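Phosphodiesterase (Salpingoeca rosetta, PDB 7CJ3) is a membrane protein whose transmembrane domain has the bacteriorhodopsin-like (microbial rhodopsin) helical fold and holds a bound retinal. Local coordinates at residues B[55-58]-B[59-63]; B[240-244]-B[245-249]. All coordinates share one frame; numbering follows the deposited sequence.

Contact 1: residues B[55-58]-B[59-63]. With OLC ((2R)-2,3-dihydroxypropyl (9Z)-octadec-9-enoate), chain L; OLC ((2R)-2,3-dihydroxypropyl (9Z)-octadec-9-enoate), chain D.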
loop_
_atom_site.group_PDB
_atom_site.type_symbol
_atom_site.label_atom_id
_atom_site.label_comp_id
_atom_site.label_asym_id
_atom_site.label_seq_id
_atom_site.Cartn_x
_atom_site.Cartn_y
_atom_site.Cartn_z
ATOM N N PHE B 55 -17.867 6.381 15.564
ATOM C CA PHE B 55 -16.456 6.103 15.187
ATOM C C PHE B 55 -16.292 6.447 13.708
ATOM O O PHE B 55 -16.438 5.550 12.850
ATOM C CB PHE B 55 -16.131 4.631 15.434
ATOM C CG PHE B 55 -16.260 4.132 16.859
ATOM C CD1 PHE B 55 -15.725 4.845 17.923
ATOM C CD2 PHE B 55 -16.863 2.910 17.128
ATOM C CE1 PHE B 55 -15.805 4.359 19.218
ATOM C CE2 PHE B 55 -16.940 2.424 18.427
ATOM C CZ PHE B 55 -16.410 3.149 19.470
ATOM N N SER B 56 -16.023 7.726 13.411
ATOM C CA SER B 56 -16.150 8.318 12.059
ATOM C C SER B 56 -14.948 7.992 11.173
ATOM O O SER B 56 -15.042 8.237 9.970
ATOM C CB SER B 56 -16.272 9.794 12.195
ATOM O OG SER B 56 -16.280 10.087 13.557
ATOM N N HIS B 57 -13.861 7.455 11.712
ATOM C CA HIS B 57 -12.613 7.206 10.946
ATOM C C HIS B 57 -12.585 5.782 10.395
ATOM O O HIS B 57 -11.723 5.509 9.529
ATOM C CB HIS B 57 -11.386 7.588 11.789
ATOM C CG HIS B 57 -11.506 8.949 12.390
ATOM N ND1 HIS B 57 -11.673 10.104 11.620
ATOM C CD2 HIS B 57 -11.636 9.323 13.681
ATOM C CE1 HIS B 57 -11.844 11.143 12.417
ATOM N NE2 HIS B 57 -11.793 10.699 13.688
ATOM N N LEU B 58 -13.529 4.935 10.823
ATOM C CA LEU B 58 -13.490 3.463 10.589
ATOM C C LEU B 58 -13.632 3.148 9.092
ATOM O O LEU B 58 -12.846 2.312 8.602
ATOM C CB LEU B 58 -14.532 2.777 11.475
ATOM C CG LEU B 58 -14.171 2.729 12.962
ATOM C CD1 LEU B 58 -15.138 1.862 13.759
ATOM C CD2 LEU B 58 -12.779 2.194 13.150
ATOM N N GLN B 59 -14.527 3.818 8.365
ATOM C CA GLN B 59 -14.752 3.562 6.908
ATOM C C GLN B 59 -13.453 3.903 6.160
ATOM O O GLN B 59 -12.996 3.117 5.301
ATOM C CB GLN B 59 -16.002 4.351 6.467
ATOM C CG GLN B 59 -16.429 4.224 5.012
ATOM C CD GLN B 59 -17.641 5.100 4.761
ATOM O OE1 GLN B 59 -18.207 5.686 5.702
ATOM N NE2 GLN B 59 -18.041 5.175 3.496
ATOM N N SER B 60 -12.818 5.010 6.521
ATOM C CA SER B 60 -11.563 5.481 5.889
ATOM C C SER B 60 -10.487 4.432 6.063
ATOM O O SER B 60 -9.796 4.145 5.091
ATOM C CB SER B 60 -11.118 6.767 6.519
ATOM O OG SER B 60 -11.987 7.839 6.171
ATOM N N PHE B 61 -10.350 3.910 7.288
ATOM C CA PHE B 61 -9.318 2.911 7.658
ATOM C C PHE B 61 -9.474 1.661 6.788
ATOM O O PHE B 61 -8.512 1.276 6.107
ATOM C CB PHE B 61 -9.426 2.589 9.142
ATOM C CG PHE B 61 -9.100 3.708 10.099
ATOM C CD1 PHE B 61 -8.596 4.923 9.658
ATOM C CD2 PHE B 61 -9.255 3.516 11.464
ATOM C CE1 PHE B 61 -8.321 5.948 10.559
ATOM C CE2 PHE B 61 -8.968 4.531 12.365
ATOM C CZ PHE B 61 -8.503 5.746 11.907
ATOM N N TYR B 62 -10.685 1.101 6.761
ATOM C CA TYR B 62 -11.038 -0.123 5.996
ATOM C C TYR B 62 -10.882 0.172 4.492
ATOM O O TYR B 62 -10.147 -0.590 3.814
ATOM C CB TYR B 62 -12.400 -0.666 6.468
ATOM C CG TYR B 62 -12.521 -0.848 7.967
ATOM C CD1 TYR B 62 -11.440 -1.239 8.753
ATOM C CD2 TYR B 62 -13.721 -0.611 8.620
ATOM C CE1 TYR B 62 -11.549 -1.359 10.131
ATOM C CE2 TYR B 62 -13.854 -0.723 9.998
ATOM C CZ TYR B 62 -12.763 -1.103 10.763
ATOM O OH TYR B 62 -12.893 -1.209 12.128
ATOM N N GLY B 63 -11.467 1.263 4.003
ATOM C CA GLY B 63 -11.309 1.691 2.609
ATOM C C GLY B 63 -9.852 1.699 2.230
ATOM O O GLY B 63 -9.468 0.990 1.285
HETATM C C18 OLC L . -0.260 0.479 4.276
HETATM C C10 OLC L . -4.646 3.543 9.650
HETATM C C9 OLC L . -3.766 4.435 10.141
HETATM C C17 OLC L . -1.731 0.161 4.537
HETATM C C11 OLC L . -5.085 3.472 8.207
HETATM C C8 OLC L . -3.144 5.438 9.199
HETATM C C24 OLC L . -9.909 13.301 14.954
HETATM C C16 OLC L . -2.514 1.364 4.164
HETATM C C12 OLC L . -4.916 2.047 7.846
HETATM C C7 OLC L . -2.078 6.214 9.906
HETATM C C15 OLC L . -2.250 2.457 5.200
HETATM C C13 OLC L . -4.330 1.878 6.482
HETATM C C6 OLC L . -2.662 6.922 11.121
HETATM C C14 OLC L . -2.871 2.221 6.577
HETATM C C5 OLC L . -3.767 7.919 10.876
HETATM C C4 OLC L . -4.869 7.597 11.840
HETATM C C3 OLC L . -5.924 8.697 11.797
HETATM C C2 OLC L . -5.445 9.998 12.407
HETATM C C21 OLC L . -7.750 12.230 14.628
HETATM C C1 OLC L . -6.460 10.411 13.435
HETATM C C22 OLC L . -9.028 12.590 13.899
HETATM O O19 OLC L . -7.027 9.523 14.068
HETATM O O25 OLC L . -11.316 13.228 14.645
HETATM O O23 OLC L . -8.741 13.365 12.676
HETATM O O20 OLC L . -6.773 11.831 13.662
HETATM C C18 OLC D . -3.141 2.690 -0.980
HETATM C C10 OLC D . -10.581 5.796 1.259
HETATM C C9 OLC D . -11.715 5.322 0.726
HETATM C C17 OLC D . -3.364 3.717 0.098
HETATM C C11 OLC D . -9.301 6.054 0.490
HETATM C C8 OLC D . -12.901 5.186 1.670
HETATM C C16 OLC D . -4.785 4.254 0.067
HETATM C C12 OLC D . -8.451 7.165 1.157
HETATM C C7 OLC D . -13.289 6.568 2.264
HETATM C C15 OLC D . -4.869 5.714 0.484
HETATM C C13 OLC D . -7.012 6.751 1.427
HETATM C C6 OLC D . -14.764 6.692 2.702
HETATM C C14 OLC D . -6.223 6.316 0.207
HETATM C C5 OLC D . -15.044 7.723 3.817
HETATM O O HOH W 1 -16.405 4.983 10.420
#
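The Phe61 ring is covered on both faces: the carbonyl O of His57 lies 3.1 Å above one, offset toward the rim, and C10 of the chain L lipid (OLC) lies over the other. The same backbone oxygen accepts a hydrogen bond from Phe61 N at 3.1 Å, in the carbonyl plane, so one residue meets His57 O with both its amide and its ring. His57 CB lies beside Phe61 CZ (3.4 Å). With CG beside its backbone N (chi1 -50°), the His57 imidazole turns away from the helix, and the hydroxyl O25 of the chain L lipid sits near the ring plane, 2.7 Å from His57 NE2 in a hydrogen bond.

One residue further on, Tyr62 repeats the pattern. Leu58 O lies over one face of its ring, again toward the rim, and takes the hydrogen bond of Tyr62 N (3.1 Å, N-H...O angle 173°). The Leu58 and Tyr62 side chains run alongside each other in the same direction; Leu58 CB packs on Tyr62 CE2 at 3.9 Å, while Tyr62 OH is hydrogen-bonded to Glu254 on helix 250-277. On the lipid-facing side, the extended side chain of Gln59 reaches the C5-C6 end of the modelled chain D lipid, NE2 3.7 Å from C6.

A water bridges Phe55 O to Gln59 N, linking the preceding peptide to an amide in the first helical turn. The type I turn of Phe55-Leu58 leading into i-to-i+4 bonding is a helix start, here opening transmembrane helix 58-81 of a rhodopsin-like bundle, beside the second subunit and bound lipid.

Contact 2: residues B[240-244]-B[245-249]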
loop_
_atom_site.group_PDB
_atom_site.type_symbol
_atom_site.label_atom_id
_atom_site.label_comp_id
_atom_site.label_asym_id
_atom_site.label_seq_id
_atom_site.Cartn_x
_atom_site.Cartn_y
_atom_site.Cartn_z
ATOM N N GLU B 240 -5.239 -5.992 21.230
ATOM C CA GLU B 240 -6.411 -6.557 21.941
ATOM C C GLU B 240 -6.227 -6.352 23.457
ATOM O O GLU B 240 -7.139 -5.797 24.099
ATOM C CB GLU B 240 -6.639 -8.012 21.514
ATOM C CG GLU B 240 -8.111 -8.346 21.232
ATOM C CD GLU B 240 -9.043 -7.224 20.776
ATOM O OE1 GLU B 240 -9.676 -6.558 21.637
ATOM O OE2 GLU B 240 -9.112 -6.978 19.548
ATOM N N PHE B 241 -5.075 -6.718 24.005
ATOM C CA PHE B 241 -4.727 -6.543 25.441
ATOM C C PHE B 241 -4.940 -5.099 25.899
ATOM O O PHE B 241 -5.642 -4.886 26.889
ATOM C CB PHE B 241 -3.266 -6.901 25.717
ATOM C CG PHE B 241 -2.930 -6.811 27.176
ATOM C CD1 PHE B 241 -3.418 -7.761 28.065
ATOM C CD2 PHE B 241 -2.179 -5.756 27.674
ATOM C CE1 PHE B 241 -3.114 -7.687 29.417
ATOM C CE2 PHE B 241 -1.908 -5.659 29.032
ATOM C CZ PHE B 241 -2.371 -6.632 29.898
ATOM N N LEU B 242 -4.322 -4.147 25.199
ATOM C CA LEU B 242 -4.297 -2.700 25.539
ATOM C C LEU B 242 -5.687 -2.074 25.410
ATOM O O LEU B 242 -5.974 -1.128 26.173
ATOM C CB LEU B 242 -3.323 -1.991 24.601
ATOM C CG LEU B 242 -1.846 -2.214 24.923
ATOM C CD1 LEU B 242 -0.947 -1.718 23.797
ATOM C CD2 LEU B 242 -1.486 -1.530 26.228
ATOM N N ARG B 243 -6.504 -2.527 24.450
ATOM C CA ARG B 243 -7.842 -1.933 24.226
ATOM C C ARG B 243 -8.825 -2.488 25.270
ATOM O O ARG B 243 -9.579 -1.686 25.880
ATOM C CB ARG B 243 -8.292 -2.180 22.792
ATOM C CG ARG B 243 -9.595 -1.465 22.465
ATOM C CD ARG B 243 -9.952 -1.544 21.000
ATOM N NE ARG B 243 -9.866 -2.876 20.415
ATOM C CZ ARG B 243 -9.714 -3.143 19.119
ATOM N NH1 ARG B 243 -9.620 -2.178 18.222
ATOM N NH2 ARG B 243 -9.632 -4.407 18.735
ATOM N N ARG B 244 -8.804 -3.800 25.498
ATOM C CA ARG B 244 -9.717 -4.465 26.459
ATOM C C ARG B 244 -9.540 -3.891 27.874
ATOM O O ARG B 244 -10.512 -3.981 28.666
ATOM C CB ARG B 244 -9.476 -5.977 26.468
ATOM C CG ARG B 244 -10.363 -6.735 25.493
ATOM C CD ARG B 244 -10.234 -8.235 25.540
ATOM N NE ARG B 244 -10.149 -8.834 24.234
ATOM C CZ ARG B 244 -10.399 -10.119 23.948
ATOM N NH1 ARG B 244 -10.759 -10.976 24.892
ATOM N NH2 ARG B 244 -10.309 -10.542 22.696
ATOM N N GLN B 245 -8.346 -3.374 28.194
ATOM C CA GLN B 245 -7.969 -2.890 29.559
ATOM C C GLN B 245 -8.305 -1.399 29.703
ATOM O O GLN B 245 -8.416 -0.939 30.826
ATOM C CB GLN B 245 -6.480 -3.129 29.812
ATOM C CG GLN B 245 -6.053 -4.590 29.735
ATOM C CD GLN B 245 -6.547 -5.426 30.889
ATOM O OE1 GLN B 245 -6.672 -6.643 30.803
ATOM N NE2 GLN B 245 -6.828 -4.778 32.012
ATOM N N GLY B 246 -8.457 -0.674 28.599
ATOM C CA GLY B 246 -8.914 0.723 28.601
ATOM C C GLY B 246 -7.796 1.710 28.364
ATOM O O GLY B 246 -8.054 2.895 28.565
ATOM N N TYR B 247 -6.637 1.247 27.882
ATOM C CA TYR B 247 -5.382 2.036 27.729
ATOM C C TYR B 247 -5.295 2.738 26.363
ATOM O O TYR B 247 -4.597 3.751 26.294
ATOM C CB TYR B 247 -4.171 1.133 27.963
ATOM C CG TYR B 247 -4.083 0.564 29.358
ATOM C CD1 TYR B 247 -4.392 1.329 30.476
ATOM C CD2 TYR B 247 -3.626 -0.732 29.563
ATOM C CE1 TYR B 247 -4.288 0.811 31.757
ATOM C CE2 TYR B 247 -3.489 -1.257 30.845
ATOM C CZ TYR B 247 -3.838 -0.487 31.943
ATOM O OH TYR B 247 -3.746 -0.998 33.204
ATOM N N ILE B 248 -5.931 2.183 25.317
ATOM C CA ILE B 248 -6.202 2.832 23.990
ATOM C C ILE B 248 -7.711 2.758 23.751
ATOM O O ILE B 248 -8.319 1.802 24.251
ATOM C CB ILE B 248 -5.405 2.157 22.850
ATOM C CG1 ILE B 248 -5.762 0.682 22.663
ATOM C CG2 ILE B 248 -3.906 2.312 23.076
ATOM C CD1 ILE B 248 -5.093 0.049 21.475
ATOM N N ASP B 249 -8.287 3.720 23.027
ATOM C CA ASP B 249 -9.702 3.674 22.564
ATOM C C ASP B 249 -9.802 2.772 21.320
ATOM O O ASP B 249 -8.778 2.283 20.807
ATOM C CB ASP B 249 -10.277 5.080 22.320
ATOM C CG ASP B 249 -9.659 5.911 21.193
ATOM O OD1 ASP B 249 -8.554 6.377 21.383
ATOM O OD2 ASP B 249 -10.319 6.114 20.134
#
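Leu242 O is gripped by two backbone amides from beyond the helix end: Tyr247 N at 3.0 Å, nearly in line with the carbonyl bond (177° at the oxygen), and Ile248 N, more weakly, at 3.4 Å. Gly246 N adds a weak bond to Arg243 O. The Tyr247 and Gly246 bonds, with Gly246 at positive phi (104°), make a Schellman motif; the weak Ile248 bond is additional.

Apolar groups close the turn. Leu242 CD2 meets Tyr247 CD2 at 4.0 Å, the two side chains crossing near a right angle, although Tyr247 is poorly ordered. CG1 of Ile248, set between its backbone N and carbonyl carbon (chi1 61°), reaches to 3.8 Å from Arg243 CB.

Glu240 forms salt bridges with both arginines, making a network: its OE2 takes Arg243 NH2 at 2.7 Å on the syn side, and OE1 a weak bond from Arg244 NE. Arg243 NH1 forms a further salt bridge with Glu254, and Arg244 NH1 a hydrogen bond with Ser173. Helix 235-245 thus ends here and, with Asp249 at the next N-cap, hands over to helix 250-277, while Glu240 and Arg244 touch Phe185 on helix 178-207.

In the fold
Contacts 1 and 2 mark opposite events in the chain, a helix start at 55-63 and a helix end at 240-249. Their centres are about 19 Å apart and their nearest atoms about 6 Å, so they do not touch. Helix 250-277 joins them: Glu254 uses OE2 for Tyr62 of contact 1 and OE1 for Arg243 of contact 2, and Phe250 packs on Leu58 while its carbonyl receives a bond from Arg243. They differ in their distance from retinal. The Arg244 side chain lies about 5 Å from it and the Tyr62 side chain about 13 Å, placing contact 2 nearer the ligand, whereas contact 1 faces lipid and the second subunit.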